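Local coordinates for uncharacterized protein (Pyrococcus horikoshii, PDB 1ZJJ), which probably acts as a magnesium-dependent phosphatase of the haloacid dehalogenase superfamily, and binds a magnesium ion, at the interface of chains A and B. Sequence-based numbering; all coordinates share one arbitrary frame. Chains: chain A/B, hypothetical protein PH1952.

Contact 1: the interface of chains A and B. Residues chain A 132, 135-136, 139, 177; chain B 126-127, 157, 164-165.
A:Tyr132 reaches across to chain B with its phenol tip, where OH donates a hydrogen bond to the backbone O of B:Pro165 at 2.6 Å. The carbonyl oxygen lies in the plane of the phenol ring, at its edge; the hydroxyl in turn sits in the carbonyl plane, on a lone pair, with a C=O...donor angle of 136°. CG anti to the backbone N (chi1 -179°) sends the ring away from its helix towards this carbonyl. The tight part surrounds B:Pro165: its ring CD lies 3.4 Å from A:Tyr132 OH, and CG abuts A:Thr139 OG1 at 3.3 Å. A:Ala177 CB lies more loosely against B:Pro165 CA and CB, at 4.1 Å. A:Thr139 OG1 is itself tied to A:Leu135 O at 2.7 Å, which probably helps to hold the threonine's rotation. A phenylalanine at A:Tyr132 would probably leave the carbonyl of B:Pro165 without its hydroxyl donor. A:Lys136 also packs closely, its CD over one face of the B:Tyr164 ring, 3.7 Å from the centroid and offset to the rim. Only the tips form the looser, water-bridged side: the lysine chain bends at chi3 (65°), and its NZ, 2.9 Å from a water, shares it with B:Tyr164 OH. Helix 132-143 of chain A, together with A:Ala177 near the end of helix 167-178, thus meets strand 162-165 and the B:Leu126-B:Asp127 loop, whose B:Asp127 O lies 3.4 Å from A:Tyr132 CD1, in what may be a biological dimer.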
# COMPACT_ATOMS: atom_id res chain seq x y z
N TYR A 132 -2.89 -11.35 0.62
CA TYR A 132 -1.47 -11.15 0.34
C TYR A 132 -1.13 -11.91 -0.94
O TYR A 132 -0.32 -11.45 -1.74
CB TYR A 132 -0.61 -11.68 1.49
CG TYR A 132 0.87 -11.49 1.27
CD1 TYR A 132 1.51 -10.30 1.63
CD2 TYR A 132 1.64 -12.50 0.69
CE1 TYR A 132 2.88 -10.11 1.42
CE2 TYR A 132 3.01 -12.32 0.47
CZ TYR A 132 3.62 -11.13 0.84
OH TYR A 132 4.97 -10.96 0.62
N LEU A 135 -1.71 -9.78 -3.89
CA LEU A 135 -0.67 -8.75 -3.96
C LEU A 135 0.62 -9.36 -4.49
O LEU A 135 1.36 -8.72 -5.25
CB LEU A 135 -0.43 -8.13 -2.59
CG LEU A 135 -1.54 -7.23 -2.03
CD1 LEU A 135 -1.11 -6.69 -0.66
CD2 LEU A 135 -1.81 -6.09 -3.00
N LYS A 136 0.90 -10.59 -4.07
CA LYS A 136 2.11 -11.29 -4.48
C LYS A 136 2.16 -11.50 -5.99
O LYS A 136 3.14 -11.14 -6.64
CB LYS A 136 2.18 -12.65 -3.76
CG LYS A 136 3.40 -13.48 -4.09
CD LYS A 136 3.35 -14.84 -3.40
CE LYS A 136 2.20 -15.69 -3.92
NZ LYS A 136 2.21 -17.03 -3.25
N THR A 139 2.36 -8.30 -7.92
CA THR A 139 3.72 -7.78 -7.81
C THR A 139 4.66 -8.49 -8.80
O THR A 139 5.38 -7.83 -9.56
CB THR A 139 4.27 -7.97 -6.37
OG1 THR A 139 3.51 -7.17 -5.46
CG2 THR A 139 5.74 -7.56 -6.29
N ALA A 177 5.91 -2.17 -3.76
CA ALA A 177 6.44 -3.50 -3.99
C ALA A 177 7.05 -3.71 -5.38
O ALA A 177 7.92 -4.57 -5.55
CB ALA A 177 5.34 -4.54 -3.77
N LEU B 126 5.30 -7.77 8.42
CA LEU B 126 5.01 -8.57 7.24
C LEU B 126 3.93 -9.61 7.59
O LEU B 126 4.10 -10.40 8.50
CB LEU B 126 6.27 -9.29 6.75
CG LEU B 126 6.03 -10.32 5.64
CD1 LEU B 126 5.56 -9.60 4.38
CD2 LEU B 126 7.30 -11.11 5.37
N ASP B 127 2.83 -9.59 6.85
CA ASP B 127 1.74 -10.53 7.08
C ASP B 127 1.45 -11.30 5.80
O ASP B 127 0.77 -10.80 4.90
CB ASP B 127 0.48 -9.80 7.54
CG ASP B 127 -0.67 -10.75 7.86
OD1 ASP B 127 -0.50 -11.97 7.68
OD2 ASP B 127 -1.73 -10.27 8.29
N LEU B 157 11.04 -8.40 -0.09
CA LEU B 157 11.94 -9.40 0.46
C LEU B 157 11.81 -10.60 -0.49
O LEU B 157 10.79 -10.76 -1.16
CB LEU B 157 11.57 -9.79 1.89
CG LEU B 157 10.60 -10.94 2.17
CD1 LEU B 157 10.53 -11.22 3.69
CD2 LEU B 157 9.24 -10.61 1.63
N TYR B 164 8.90 -10.68 -3.41
CA TYR B 164 7.58 -10.56 -2.77
C TYR B 164 7.39 -9.24 -2.02
O TYR B 164 8.37 -8.60 -1.62
CB TYR B 164 7.40 -11.71 -1.77
CG TYR B 164 7.18 -13.09 -2.37
CD1 TYR B 164 7.58 -13.39 -3.67
CD2 TYR B 164 6.59 -14.11 -1.62
CE1 TYR B 164 7.40 -14.66 -4.21
CE2 TYR B 164 6.40 -15.39 -2.15
CZ TYR B 164 6.81 -15.66 -3.45
OH TYR B 164 6.63 -16.92 -3.97
N PRO B 165 6.13 -8.82 -1.83
CA PRO B 165 5.82 -7.57 -1.12
C PRO B 165 6.32 -7.66 0.31
O PRO B 165 6.14 -8.68 0.98
CB PRO B 165 4.30 -7.50 -1.17
CG PRO B 165 3.95 -8.23 -2.40
CD PRO B 165 4.90 -9.40 -2.40
O HOH W 1 4.43 -18.80 -3.33

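Contact 2: the interface of chains A and B. Residues chain A 126-129, 164-165; chain B 132.
One face of the B:Tyr132 ring carries A:Pro128, whose CA stands 3.5 Å above the ring plane, shifted towards the rim; CD2 is the ring atom it approaches most closely. A:Asp127 O and A:Leu126 CD1 lie on this same side of the ring plane, while A:Pro165 CB and CD lie on the other, beyond the hydroxyl end. The carbonyl oxygen of A:Pro165 occupies the ring's edge, in plane, beside the phenol hydroxyl. There B:Tyr132 OH donates a hydrogen bond of 2.8 Å to A:Pro165 O, entering in the carbonyl plane on a lone pair with a C=O...donor angle of 137°. The phenol is therefore gripped at its tip by a backbone acceptor and covered near its base by a proline. With CG anti to the backbone N (chi1 178°), the ring leaves its helix and lies between the A:Leu126-A:Pro128 loop and A:Pro165.

Side chains and backbone carbonyls complete the seat. The branch CD1 of A:Leu126 touches B:Tyr132 CE1 at 3.9 Å, the two side chains crossing at a slant. A:Pro165 brings CD to 3.4 Å from B:Tyr132 OH, so the same proline supplies both the acceptor and a hydrocarbon wall. A:Tyr164 crosses B:Tyr132 at about a right angle and offers its CB to B:Tyr132 OH at 3.5 Å. Near the base, the backbone O of A:Asp127 lies 3.5 Å from B:Tyr132 CD1, while A:Pro128 O comes close to B:Tyr132 CB.

A second-shell bond steadies the loop: A:Asp129 N donates to the carboxylate OD1 of A:Asp127 at 2.9 Å, meeting it from above the carboxylate plane. This bond, which closes around A:Pro128, is likely to help hold the proline against the aromatic face.

In the fold, B:Tyr132 stands at the start of helix 132-143. Its receptor in chain A combines the loop after strand 121-124 with the end of strand 162-165.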
# COMPACT_ATOMS: atom_id res chain seq x y z
N LEU A 126 -10.67 -1.40 -6.09
CA LEU A 126 -10.98 -1.71 -4.69
C LEU A 126 -11.34 -3.19 -4.58
O LEU A 126 -12.19 -3.68 -5.32
CB LEU A 126 -12.16 -0.87 -4.20
CG LEU A 126 -12.81 -1.29 -2.87
CD1 LEU A 126 -11.78 -1.26 -1.76
CD2 LEU A 126 -13.96 -0.36 -2.55
N ASP A 127 -10.69 -3.90 -3.67
CA ASP A 127 -10.97 -5.32 -3.49
C ASP A 127 -11.18 -5.67 -2.01
O ASP A 127 -10.21 -5.87 -1.27
CB ASP A 127 -9.85 -6.17 -4.08
CG ASP A 127 -10.11 -7.65 -3.94
OD1 ASP A 127 -11.24 -8.03 -3.55
OD2 ASP A 127 -9.18 -8.44 -4.23
N PRO A 128 -12.44 -5.75 -1.58
CA PRO A 128 -12.80 -6.08 -0.19
C PRO A 128 -12.34 -7.47 0.22
O PRO A 128 -12.35 -7.82 1.40
CB PRO A 128 -14.33 -5.94 -0.19
CG PRO A 128 -14.57 -4.91 -1.25
CD PRO A 128 -13.64 -5.36 -2.34
N ASP A 129 -11.96 -8.28 -0.76
CA ASP A 129 -11.50 -9.63 -0.50
C ASP A 129 -10.03 -9.77 -0.86
O ASP A 129 -9.56 -10.83 -1.26
CB ASP A 129 -12.33 -10.64 -1.31
CG ASP A 129 -13.79 -10.66 -0.90
OD1 ASP A 129 -14.07 -10.93 0.29
OD2 ASP A 129 -14.66 -10.39 -1.76
N TYR A 164 -12.96 3.62 5.23
CA TYR A 164 -12.29 2.38 4.83
C TYR A 164 -11.21 2.63 3.78
O TYR A 164 -11.21 3.66 3.12
CB TYR A 164 -13.30 1.39 4.23
CG TYR A 164 -14.33 0.81 5.17
CD1 TYR A 164 -14.53 1.33 6.45
CD2 TYR A 164 -15.12 -0.27 4.77
CE1 TYR A 164 -15.49 0.79 7.31
CE2 TYR A 164 -16.09 -0.81 5.62
CZ TYR A 164 -16.26 -0.28 6.88
OH TYR A 164 -17.21 -0.81 7.73
N PRO A 165 -10.27 1.69 3.62
CA PRO A 165 -9.20 1.85 2.62
C PRO A 165 -9.80 1.78 1.21
O PRO A 165 -10.66 0.94 0.94
CB PRO A 165 -8.28 0.67 2.90
CG PRO A 165 -8.49 0.39 4.35
CD PRO A 165 -9.98 0.54 4.50
N TYR B 132 -8.00 -7.82 3.28
CA TYR B 132 -8.54 -6.47 3.26
C TYR B 132 -9.13 -6.17 4.63
O TYR B 132 -9.01 -5.06 5.15
CB TYR B 132 -9.66 -6.34 2.23
CG TYR B 132 -10.27 -4.96 2.22
CD1 TYR B 132 -9.65 -3.91 1.55
CD2 TYR B 132 -11.47 -4.70 2.89
CE1 TYR B 132 -10.20 -2.63 1.54
CE2 TYR B 132 -12.03 -3.42 2.89
CZ TYR B 132 -11.39 -2.40 2.22
OH TYR B 132 -11.93 -1.13 2.23

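Contact 1 and contact 2 lie about 16 Å apart, measured between the centres of their C-alpha atoms, and belong to one two-fold symmetric interface. Tyr132 of each chain plugs into the other: chain A gives its tyrosine in contact 1 and receives one in contact 2. Both place Tyr132, at the start of helix 132-143, against Leu126, Asp127, Tyr164 and Pro165 of the other copy, and contact 1 continues along the helix. Each chain thus serves as both donor and receptor, a reciprocal exchange that would tie the two copies together at two points and limit their rocking, if this pairing also forms in solution.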